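Local coordinates for superantigen-like protein SSL8 (Staphylococcus aureus, PDB 3R2T) that is of unknown function, though as a secreted superantigen-like member of the staphylococcal/streptococcal toxin family it probably acts on components of the host, at residues I147-V158 / I169-E178; Q97-D107 / D130-V139. One frame throughout, in Å; residues are numbered along the deposited sequence. Where two conformers were deposited one is given.

Contact 1: I147-V158 / I169-E178; sequences IFESLRTPNLLV and IDEFFFIQKE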
loop_
_atom_site.group_PDB
_atom_site.type_symbol
_atom_site.label_atom_id
_atom_site.label_comp_id
_atom_site.label_asym_id
_atom_site.label_seq_id
_atom_site.Cartn_x
_atom_site.Cartn_y
_atom_site.Cartn_z
ATOM N N ILE A 147 -28.976 19.247 2.447
ATOM C CA ILE A 147 -29.001 18.366 1.285
ATOM C C ILE A 147 -29.726 18.910 0.033
ATOM O O ILE A 147 -29.191 18.832 -1.068
ATOM C CB ILE A 147 -29.629 16.994 1.678
ATOM C CG1 ILE A 147 -29.507 15.982 0.531
ATOM C CG2 ILE A 147 -31.078 17.173 2.147
ATOM C CD1 ILE A 147 -28.087 15.602 0.262
ATOM N N PHE A 148 -30.929 19.459 0.183
ATOM C CA PHE A 148 -31.635 19.939 -0.994
ATOM C C PHE A 148 -31.194 21.306 -1.495
ATOM O O PHE A 148 -31.508 21.676 -2.624
ATOM C CB PHE A 148 -33.140 19.809 -0.822
ATOM C CG PHE A 148 -33.575 18.390 -0.747
ATOM C CD1 PHE A 148 -33.665 17.633 -1.903
ATOM C CD2 PHE A 148 -33.832 17.785 0.475
ATOM C CE1 PHE A 148 -34.023 16.294 -1.853
ATOM C CE2 PHE A 148 -34.203 16.444 0.533
ATOM C CZ PHE A 148 -34.302 15.699 -0.637
ATOM N N GLU A 149 -30.444 22.044 -0.687
ATOM C CA GLU A 149 -29.945 23.336 -1.134
ATOM C C GLU A 149 -28.701 23.103 -1.978
ATOM O O GLU A 149 -28.489 23.785 -2.975
ATOM C CB GLU A 149 -29.548 24.229 0.033
ATOM C CG GLU A 149 -30.611 24.505 1.058
ATOM C CD GLU A 149 -30.111 25.488 2.125
ATOM O OE1 GLU A 149 -29.983 25.093 3.316
ATOM O OE2 GLU A 149 -29.778 26.636 1.749
ATOM N N SER A 150 -27.885 22.129 -1.570
ATOM C CA SER A 150 -26.626 21.818 -2.256
ATOM C C SER A 150 -26.682 20.673 -3.285
ATOM O O SER A 150 -25.640 20.223 -3.799
ATOM C CB SER A 150 -25.532 21.553 -1.214
ATOM O OG SER A 150 -25.938 20.615 -0.237
ATOM N N LEU A 151 -27.894 20.223 -3.596
ATOM C CA LEU A 151 -28.108 19.147 -4.556
ATOM C C LEU A 151 -27.904 19.616 -6.001
ATOM O O LEU A 151 -28.502 20.613 -6.426
ATOM C CB LEU A 151 -29.542 18.628 -4.411
ATOM C CG LEU A 151 -30.051 17.609 -5.428
ATOM C CD1 LEU A 151 -29.166 16.366 -5.445
ATOM C CD2 LEU A 151 -31.510 17.254 -5.128
ATOM N N ARG A 152 -27.076 18.881 -6.747
ATOM C CA ARG A 152 -26.811 19.171 -8.155
ATOM C C ARG A 152 -27.135 17.955 -9.020
ATOM O O ARG A 152 -26.833 16.811 -8.649
ATOM C CB ARG A 152 -25.344 19.533 -8.360
ATOM C CG ARG A 152 -24.863 20.688 -7.497
ATOM C CD ARG A 152 -25.635 21.968 -7.746
ATOM N NE ARG A 152 -25.329 22.949 -6.713
ATOM C CZ ARG A 152 -25.918 24.137 -6.598
ATOM N NH1 ARG A 152 -26.857 24.501 -7.468
ATOM N NH2 ARG A 152 -25.566 24.969 -5.604
ATOM N N THR A 153 -27.743 18.209 -10.176
ATOM C CA THR A 153 -28.082 17.147 -11.124
ATOM C C THR A 153 -27.611 17.497 -12.534
ATOM O O THR A 153 -28.405 17.716 -13.444
ATOM C CB THR A 153 -29.586 16.824 -11.135
ATOM O OG1 THR A 153 -30.319 18.028 -11.329
ATOM C CG2 THR A 153 -29.996 16.194 -9.845
ATOM N N PRO A 154 -26.302 17.558 -12.717
ATOM C CA PRO A 154 -25.810 17.838 -14.052
ATOM C C PRO A 154 -26.085 16.643 -14.971
ATOM O O PRO A 154 -26.139 15.496 -14.501
ATOM C CB PRO A 154 -24.308 17.986 -13.830
ATOM C CG PRO A 154 -24.031 17.070 -12.633
ATOM C CD PRO A 154 -25.217 17.264 -11.758
ATOM N N ASN A 155 -26.283 16.898 -16.268
ATOM C CA ASN A 155 -26.543 15.811 -17.204
ATOM C C ASN A 155 -25.314 14.940 -17.346
ATOM O O ASN A 155 -24.184 15.430 -17.342
ATOM C CB ASN A 155 -26.933 16.318 -18.598
ATOM C CG ASN A 155 -27.329 15.170 -19.558
ATOM O OD1 ASN A 155 -27.898 14.166 -19.136
ATOM N ND2 ASN A 155 -27.036 15.335 -20.844
ATOM N N LEU A 156 -25.561 13.640 -17.437
ATOM C CA LEU A 156 -24.531 12.642 -17.655
ATOM C C LEU A 156 -24.898 12.166 -19.067
ATOM O O LEU A 156 -25.956 11.587 -19.268
ATOM C CB LEU A 156 -24.625 11.485 -16.666
ATOM C CG LEU A 156 -23.763 10.248 -16.966
ATOM C CD1 LEU A 156 -22.290 10.586 -17.095
ATOM C CD2 LEU A 156 -23.958 9.188 -15.895
ATOM N N LEU A 157 -24.070 12.477 -20.055
ATOM C CA LEU A 157 -24.332 12.057 -21.415
ATOM C C LEU A 157 -23.429 10.881 -21.730
ATOM O O LEU A 157 -22.205 10.995 -21.655
ATOM C CB LEU A 157 -24.058 13.200 -22.383
ATOM C CG LEU A 157 -24.268 12.886 -23.863
ATOM C CD1 LEU A 157 -25.709 12.485 -24.142
ATOM C CD2 LEU A 157 -23.871 14.109 -24.702
ATOM N N VAL A 158 -24.018 9.749 -22.084
ATOM C CA VAL A 158 -23.224 8.564 -22.416
ATOM C C VAL A 158 -23.373 8.327 -23.911
ATOM O O VAL A 158 -24.506 8.225 -24.402
ATOM C CB VAL A 158 -23.693 7.348 -21.637
ATOM C CG1 VAL A 158 -22.847 6.092 -21.984
ATOM C CG2 VAL A 158 -23.642 7.658 -20.146
ATOM N N ILE A 169 -27.271 8.818 -25.034
ATOM C CA ILE A 169 -28.250 8.671 -23.953
ATOM C C ILE A 169 -28.012 9.572 -22.726
ATOM O O ILE A 169 -26.920 9.572 -22.145
ATOM C CB ILE A 169 -28.271 7.178 -23.465
ATOM C CG1 ILE A 169 -28.474 6.226 -24.660
ATOM C CG2 ILE A 169 -29.344 6.952 -22.385
ATOM C CD1 ILE A 169 -28.717 4.727 -24.287
ATOM N N ASP A 170 -29.047 10.326 -22.336
ATOM C CA ASP A 170 -28.990 11.184 -21.146
ATOM C C ASP A 170 -29.277 10.336 -19.944
ATOM O O ASP A 170 -30.333 9.735 -19.865
ATOM C CB ASP A 170 -30.038 12.291 -21.179
ATOM C CG ASP A 170 -29.742 13.332 -22.205
ATOM O OD1 ASP A 170 -28.638 13.280 -22.781
ATOM O OD2 ASP A 170 -30.606 14.217 -22.428
ATOM N N GLU A 171 -28.331 10.280 -19.016
ATOM C CA GLU A 171 -28.493 9.499 -17.799
ATOM C C GLU A 171 -28.668 10.438 -16.634
ATOM O O GLU A 171 -27.994 11.470 -16.558
ATOM C CB GLU A 171 -27.254 8.622 -17.553
ATOM C CG GLU A 171 -27.086 7.435 -18.505
ATOM C CD GLU A 171 -28.110 6.309 -18.264
ATOM O OE1 GLU A 171 -28.740 6.264 -17.181
ATOM O OE2 GLU A 171 -28.273 5.455 -19.159
ATOM N N PHE A 172 -29.579 10.104 -15.728
ATOM C CA PHE A 172 -29.765 10.916 -14.522
ATOM C C PHE A 172 -28.553 10.680 -13.621
ATOM O O PHE A 172 -28.108 9.545 -13.475
ATOM C CB PHE A 172 -31.047 10.537 -13.771
ATOM C CG PHE A 172 -31.233 11.311 -12.502
ATOM C CD1 PHE A 172 -31.687 12.625 -12.542
ATOM C CD2 PHE A 172 -30.937 10.738 -11.267
ATOM C CE1 PHE A 172 -31.851 13.359 -11.377
ATOM C CE2 PHE A 172 -31.095 11.466 -10.088
ATOM C CZ PHE A 172 -31.555 12.779 -10.143
ATOM N N PHE A 173 -28.002 11.741 -13.046
ATOM C CA PHE A 173 -26.862 11.616 -12.150
ATOM C C PHE A 173 -27.029 12.716 -11.126
ATOM O O PHE A 173 -27.443 13.820 -11.464
ATOM C CB PHE A 173 -25.549 11.794 -12.914
ATOM C CG PHE A 173 -24.329 11.348 -12.151
ATOM C CD1 PHE A 173 -23.448 12.267 -11.603
ATOM C CD2 PHE A 173 -24.065 9.990 -11.987
ATOM C CE1 PHE A 173 -22.321 11.837 -10.912
ATOM C CE2 PHE A 173 -22.946 9.548 -11.294
ATOM C CZ PHE A 173 -22.078 10.449 -10.758
ATOM N N PHE A 174 -26.751 12.422 -9.871
ATOM C CA PHE A 174 -26.882 13.433 -8.845
ATOM C C PHE A 174 -25.666 13.382 -7.944
ATOM O O PHE A 174 -25.092 12.316 -7.691
ATOM C CB PHE A 174 -28.166 13.243 -8.025
ATOM C CG PHE A 174 -28.075 12.150 -7.003
ATOM C CD1 PHE A 174 -28.014 12.459 -5.646
ATOM C CD2 PHE A 174 -28.018 10.822 -7.388
ATOM C CE1 PHE A 174 -27.918 11.456 -4.688
ATOM C CE2 PHE A 174 -27.915 9.815 -6.436
ATOM C CZ PHE A 174 -27.869 10.136 -5.082
ATOM N N ILE A 175 -25.282 14.561 -7.488
ATOM C CA ILE A 175 -24.161 14.727 -6.606
ATOM C C ILE A 175 -24.721 15.342 -5.342
ATOM O O ILE A 175 -25.335 16.396 -5.369
ATOM C CB ILE A 175 -23.098 15.625 -7.257
ATOM C CG1 ILE A 175 -22.662 15.005 -8.603
ATOM C CG2 ILE A 175 -21.907 15.838 -6.299
ATOM C CD1 ILE A 175 -21.833 15.910 -9.461
ATOM N N GLN A 176 -24.543 14.636 -4.239
ATOM C CA GLN A 176 -25.016 15.087 -2.928
ATOM C C GLN A 176 -24.104 16.106 -2.213
ATOM O O GLN A 176 -24.581 16.949 -1.437
ATOM C CB GLN A 176 -25.314 13.881 -2.010
ATOM C CG GLN A 176 -24.580 12.502 -2.278
ATOM C CD GLN A 176 -23.053 12.541 -2.488
ATOM O OE1 GLN A 176 -22.532 13.314 -3.321
ATOM N NE2 GLN A 176 -22.335 11.646 -1.783
ATOM N N LYS A 177 -22.815 16.057 -2.506
ATOM C CA LYS A 177 -21.844 16.914 -1.852
ATOM C C LYS A 177 -21.464 18.187 -2.615
ATOM O O LYS A 177 -21.365 18.174 -3.835
ATOM C CB LYS A 177 -20.571 16.106 -1.617
ATOM C CG LYS A 177 -20.764 14.876 -0.729
ATOM C CD LYS A 177 -19.464 14.042 -0.696
ATOM C CE LYS A 177 -18.458 14.521 0.308
ATOM N NZ LYS A 177 -18.261 15.974 0.504
ATOM N N GLU A 178 -21.230 19.262 -1.864
ATOM C CA GLU A 178 -20.793 20.560 -2.411
ATOM C C GLU A 178 -19.367 20.416 -2.931
ATOM O O GLU A 178 -18.988 20.975 -3.983
ATOM C CB GLU A 178 -20.820 21.615 -1.319
ATOM C CG GLU A 178 -22.220 21.825 -0.760
ATOM C CD GLU A 178 -22.261 22.589 0.559
ATOM O OE1 GLU A 178 -23.388 22.787 1.063
ATOM O OE2 GLU A 178 -21.192 22.970 1.097
HETATM O O HOH W 1 -28.700 13.928 -14.605
HETATM O O HOH W 2 -29.356 13.471 -17.234
#
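L156 and E171 face each other as an antiparallel hydrogen-bonded pair, and E171 N donates to L156 O (2.7 Å). The return bond from L156 N to E171 O is weak. Two residues on, V158 N to I169 O and I169 N to V158 O are both 2.9 Å.

Take L156 from the backbone out. CB rests 3.9 Å from F173 CB. The first torsion puts CG opposite the backbone N (chi1 169°), which carries it beside E171 CB, and CD2 then wedges between E171 CB and F173 CD2, so the branch is held between an acid's stem and an aromatic ring. The E171 chain bends at chi2 and carries its carboxylate off to K196 and Y197. On the opposite face, L157 CD1 packs against D170 OD1.

These strands, 156-160 and 167-171, form the hairpin that opens the beta-grasp domain, with strand 156-160 lying next to 241-248 in its sheet and helix 182-197 packing on V158, I169 and F173. Past the hairpin the backbones separate enough to admit water: one molecule links P154 O and E171 O and accepts from F173 N.

Pairing resumes at R152 and I175, where I175 N bonds to R152 O at 3.0 Å and the reverse bond is weak. Around it P154 CG meets I175 CD1, T153 CG2 approaches the F172 ring obliquely, and L151 CD1 lies 4.1 Å from F174 CD1, at the ring's edge. At the far end S150 CB touches E178 CG at 3.4 Å; the E178 carboxylate is taken by the backbone N-H groups of V144 and K145.

Contact 2: Q97-D107 / D130-V139; sequences QKFQVFLLGKD and DGRIFSVSGV
With CG swung opposite its backbone N (chi1 -171°) and a bend at chi3, R132 folds its guanidinium back over K98, whose CB sits 3.6 Å from NH1 over one face. NH1 also donates to F99 O (2.9 Å), which lies near the guanidinium plane, although the donor stands above the plane of that carbonyl. Q100, extended beyond CG, lays its amide over one face of the F134 ring, NE2 3.7 Å from CZ and the planes 25° apart. The same F134 ring meets F102 obliquely, CE2 of F102 3.3 Å from CD2 of F134.

Five backbone bonds knit strands 99-102 and 133-136 in parallel, from I133 N to K98 O through to S137 N to F102 O. Beyond them S137 OG donates to D107 OD2 (2.6 Å) on its syn side; OD1 takes G105 N and holds the turn, while OD2 ties it across to S137.

F148 of the second subunit meets the F102 ring edge-to-face. The third and fifth strands of an OB barrel pair in parallel, as 99-102 and 133-141 do here. Strand 87-92 flanks 99-102 on its other edge, and 133-141 also pairs antiparallel with 118-122, on which F99, V101, S135 and V139 pack.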
loop_
_atom_site.group_PDB
_atom_site.type_symbol
_atom_site.label_atom_id
_atom_site.label_comp_id
_atom_site.label_asym_id
_atom_site.label_seq_id
_atom_site.Cartn_x
_atom_site.Cartn_y
_atom_site.Cartn_z
ATOM N N GLN A 97 -17.492 -0.539 10.779
ATOM C CA GLN A 97 -16.324 -0.768 9.926
ATOM C C GLN A 97 -15.137 0.094 10.343
ATOM O O GLN A 97 -15.303 1.212 10.831
ATOM C CB GLN A 97 -16.651 -0.517 8.445
ATOM C CG GLN A 97 -17.307 -1.690 7.736
ATOM C CD GLN A 97 -16.370 -2.903 7.609
ATOM O OE1 GLN A 97 -15.152 -2.813 7.856
ATOM N NE2 GLN A 97 -16.938 -4.043 7.222
ATOM N N LYS A 98 -13.942 -0.452 10.124
ATOM C CA LYS A 98 -12.674 0.205 10.449
ATOM C C LYS A 98 -11.998 0.607 9.141
ATOM O O LYS A 98 -11.943 -0.190 8.211
ATOM C CB LYS A 98 -11.757 -0.773 11.200
ATOM C CG LYS A 98 -12.368 -1.439 12.438
ATOM C CD LYS A 98 -11.395 -2.477 13.015
ATOM C CE LYS A 98 -12.010 -3.356 14.114
ATOM N NZ LYS A 98 -12.422 -2.598 15.323
ATOM N N PHE A 99 -11.470 1.827 9.078
ATOM C CA PHE A 99 -10.823 2.320 7.868
ATOM C C PHE A 99 -9.430 2.869 8.078
ATOM O O PHE A 99 -9.074 3.299 9.174
ATOM C CB PHE A 99 -11.650 3.446 7.247
ATOM C CG PHE A 99 -12.986 3.011 6.750
ATOM C CD1 PHE A 99 -13.126 2.508 5.471
ATOM C CD2 PHE A 99 -14.106 3.108 7.555
ATOM C CE1 PHE A 99 -14.351 2.111 5.004
ATOM C CE2 PHE A 99 -15.338 2.720 7.082
ATOM C CZ PHE A 99 -15.461 2.219 5.810
ATOM N N GLN A 100 -8.671 2.868 6.983
ATOM C CA GLN A 100 -7.317 3.405 6.939
ATOM C C GLN A 100 -7.118 4.018 5.563
ATOM O O GLN A 100 -6.933 3.315 4.578
ATOM C CB GLN A 100 -6.278 2.328 7.209
ATOM C CG GLN A 100 -4.852 2.847 7.173
ATOM C CD GLN A 100 -3.879 1.898 7.834
ATOM O OE1 GLN A 100 -4.172 1.345 8.894
ATOM N NE2 GLN A 100 -2.708 1.723 7.231
ATOM N N VAL A 101 -7.151 5.340 5.531
ATOM C CA VAL A 101 -7.059 6.107 4.314
ATOM C C VAL A 101 -5.676 6.631 4.078
ATOM O O VAL A 101 -5.147 7.442 4.856
ATOM C CB VAL A 101 -8.009 7.310 4.376
ATOM C CG1 VAL A 101 -7.930 8.122 3.081
ATOM C CG2 VAL A 101 -9.434 6.817 4.655
ATOM N N PHE A 102 -5.097 6.179 2.972
ATOM C CA PHE A 102 -3.764 6.583 2.595
ATOM C C PHE A 102 -3.840 7.900 1.842
ATOM O O PHE A 102 -4.513 7.993 0.812
ATOM C CB PHE A 102 -3.131 5.504 1.733
ATOM C CG PHE A 102 -2.776 4.247 2.496
ATOM C CD1 PHE A 102 -1.459 3.942 2.762
ATOM C CD2 PHE A 102 -3.762 3.391 2.979
ATOM C CE1 PHE A 102 -1.120 2.782 3.466
ATOM C CE2 PHE A 102 -3.430 2.243 3.686
ATOM C CZ PHE A 102 -2.106 1.938 3.928
ATOM N N LEU A 103 -3.138 8.907 2.356
ATOM C CA LEU A 103 -3.114 10.232 1.755
ATOM C C LEU A 103 -1.986 10.273 0.726
ATOM O O LEU A 103 -0.901 10.796 0.999
ATOM C CB LEU A 103 -2.878 11.273 2.842
ATOM C CG LEU A 103 -3.886 11.215 3.996
ATOM C CD1 LEU A 103 -3.526 12.157 5.147
ATOM C CD2 LEU A 103 -5.291 11.473 3.482
ATOM N N LEU A 104 -2.260 9.759 -0.468
ATOM C CA LEU A 104 -1.239 9.644 -1.525
ATOM C C LEU A 104 -1.150 10.748 -2.591
ATOM O O LEU A 104 -0.278 10.678 -3.450
ATOM C CB LEU A 104 -1.392 8.290 -2.256
ATOM C CG LEU A 104 -1.376 6.995 -1.425
ATOM C CD1 LEU A 104 -1.230 5.773 -2.363
ATOM C CD2 LEU A 104 -0.258 6.958 -0.375
ATOM N N GLY A 105 -2.011 11.755 -2.567
ATOM C CA GLY A 105 -1.950 12.802 -3.602
ATOM C C GLY A 105 -1.686 14.180 -3.031
ATOM O O GLY A 105 -0.713 14.375 -2.330
ATOM N N LYS A 106 -2.563 15.135 -3.335
ATOM C CA LYS A 106 -2.430 16.509 -2.818
ATOM C C LYS A 106 -2.729 16.558 -1.325
ATOM O O LYS A 106 -2.493 17.574 -0.672
ATOM C CB LYS A 106 -3.418 17.465 -3.502
ATOM C CG LYS A 106 -3.313 17.541 -5.009
ATOM C CD LYS A 106 -4.206 18.662 -5.551
ATOM C CE LYS A 106 -4.369 18.566 -7.066
ATOM N NZ LYS A 106 -3.103 18.284 -7.774
ATOM N N ASP A 107 -3.259 15.460 -0.791
ATOM C CA ASP A 107 -3.626 15.386 0.624
ATOM C C ASP A 107 -2.488 14.905 1.532
ATOM O O ASP A 107 -2.600 14.965 2.762
ATOM C CB ASP A 107 -4.852 14.480 0.782
ATOM C CG ASP A 107 -4.645 13.085 0.174
ATOM O OD1 ASP A 107 -3.530 12.796 -0.301
ATOM O OD2 ASP A 107 -5.605 12.289 0.162
ATOM N N ASP A 130 -7.514 -7.872 10.394
ATOM C CA ASP A 130 -8.513 -7.497 11.420
ATOM C C ASP A 130 -9.731 -6.749 10.865
ATOM O O ASP A 130 -10.511 -6.152 11.615
ATOM C CB ASP A 130 -7.886 -6.820 12.661
ATOM C CG ASP A 130 -6.945 -5.665 12.327
ATOM O OD1 ASP A 130 -6.002 -5.463 13.127
ATOM O OD2 ASP A 130 -7.118 -4.981 11.295
ATOM N N GLY A 131 -9.895 -6.816 9.542
ATOM C CA GLY A 131 -11.028 -6.222 8.863
ATOM C C GLY A 131 -10.915 -4.759 8.488
ATOM O O GLY A 131 -11.865 -4.203 7.959
ATOM N N ARG A 132 -9.765 -4.135 8.750
ATOM C CA ARG A 132 -9.589 -2.719 8.419
ATOM C C ARG A 132 -9.395 -2.558 6.901
ATOM O O ARG A 132 -8.582 -3.217 6.274
ATOM C CB ARG A 132 -8.453 -2.084 9.234
ATOM C CG ARG A 132 -8.355 -0.560 9.091
ATOM C CD ARG A 132 -7.332 0.056 10.054
ATOM N NE ARG A 132 -7.681 -0.136 11.464
ATOM C CZ ARG A 132 -8.517 0.640 12.163
ATOM N NH1 ARG A 132 -9.133 1.684 11.605
ATOM N NH2 ARG A 132 -8.753 0.365 13.433
ATOM N N ILE A 133 -10.173 -1.652 6.339
ATOM C CA ILE A 133 -10.215 -1.397 4.914
ATOM C C ILE A 133 -9.222 -0.328 4.477
ATOM O O ILE A 133 -9.329 0.827 4.886
ATOM C CB ILE A 133 -11.646 -0.946 4.538
ATOM C CG1 ILE A 133 -12.650 -2.052 4.929
ATOM C CG2 ILE A 133 -11.730 -0.632 3.075
ATOM C CD1 ILE A 133 -14.130 -1.619 4.917
ATOM N N PHE A 134 -8.272 -0.726 3.637
ATOM C CA PHE A 134 -7.250 0.182 3.111
ATOM C C PHE A 134 -7.768 0.880 1.863
ATOM O O PHE A 134 -8.056 0.229 0.864
ATOM C CB PHE A 134 -5.987 -0.606 2.756
ATOM C CG PHE A 134 -5.116 -0.972 3.943
ATOM C CD1 PHE A 134 -5.659 -1.300 5.174
ATOM C CD2 PHE A 134 -3.745 -1.086 3.779
ATOM C CE1 PHE A 134 -4.840 -1.662 6.249
ATOM C CE2 PHE A 134 -2.914 -1.458 4.841
ATOM C CZ PHE A 134 -3.467 -1.747 6.082
ATOM N N SER A 135 -7.847 2.200 1.913
ATOM C CA SER A 135 -8.329 2.985 0.791
ATOM C C SER A 135 -7.438 4.210 0.588
ATOM O O SER A 135 -6.706 4.620 1.510
ATOM C CB SER A 135 -9.777 3.413 1.031
ATOM O OG SER A 135 -10.327 4.073 -0.099
ATOM N N VAL A 136 -7.517 4.787 -0.616
ATOM C CA VAL A 136 -6.703 5.945 -0.994
ATOM C C VAL A 136 -7.462 7.260 -1.108
ATOM O O VAL A 136 -8.404 7.367 -1.866
ATOM C CB VAL A 136 -6.031 5.726 -2.359
ATOM C CG1 VAL A 136 -5.236 6.957 -2.761
ATOM C CG2 VAL A 136 -5.142 4.475 -2.329
ATOM N N SER A 137 -7.029 8.257 -0.343
ATOM C CA SER A 137 -7.596 9.605 -0.394
ATOM C C SER A 137 -9.135 9.638 -0.356
ATOM O O SER A 137 -9.742 8.979 0.498
ATOM C CB SER A 137 -7.023 10.312 -1.606
ATOM O OG SER A 137 -5.607 10.295 -1.539
ATOM N N GLY A 138 -9.768 10.388 -1.258
ATOM C CA GLY A 138 -11.234 10.497 -1.270
ATOM C C GLY A 138 -11.771 11.308 -0.106
ATOM O O GLY A 138 -12.904 11.114 0.313
ATOM N N VAL A 139 -10.960 12.228 0.411
ATOM C CA VAL A 139 -11.340 13.046 1.552
ATOM C C VAL A 139 -11.735 14.437 1.109
ATOM O O VAL A 139 -11.057 15.019 0.292
ATOM C CB VAL A 139 -10.163 13.189 2.550
ATOM C CG1 VAL A 139 -10.613 13.984 3.775
ATOM C CG2 VAL A 139 -9.609 11.796 3.003
HETATM O O HOH W 3 -8.039 12.768 -0.119
#

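In the fold
Contact 2 comes first along the chain and is complete before contact 1 begins. It lies in the OB-fold domain, in the curled sheet where strand 99-102 joins 133-141; the hairpin of contact 1 belongs to the five-stranded beta-grasp sheet, with 167-171 at its outer edge within the chain. The two share no sheet. Their centres are 26 Å apart on opposite sides of the chain's centre, though their nearest atoms are about 7 Å apart. Strand 133-141 leads on to 156-160 as the next strand, making the passage between domains. In the two-chain assembly, I147, F148 and F174 of the second subunit pack on contact 2 of this chain, while no other chain of the assembly touches contact 1 here.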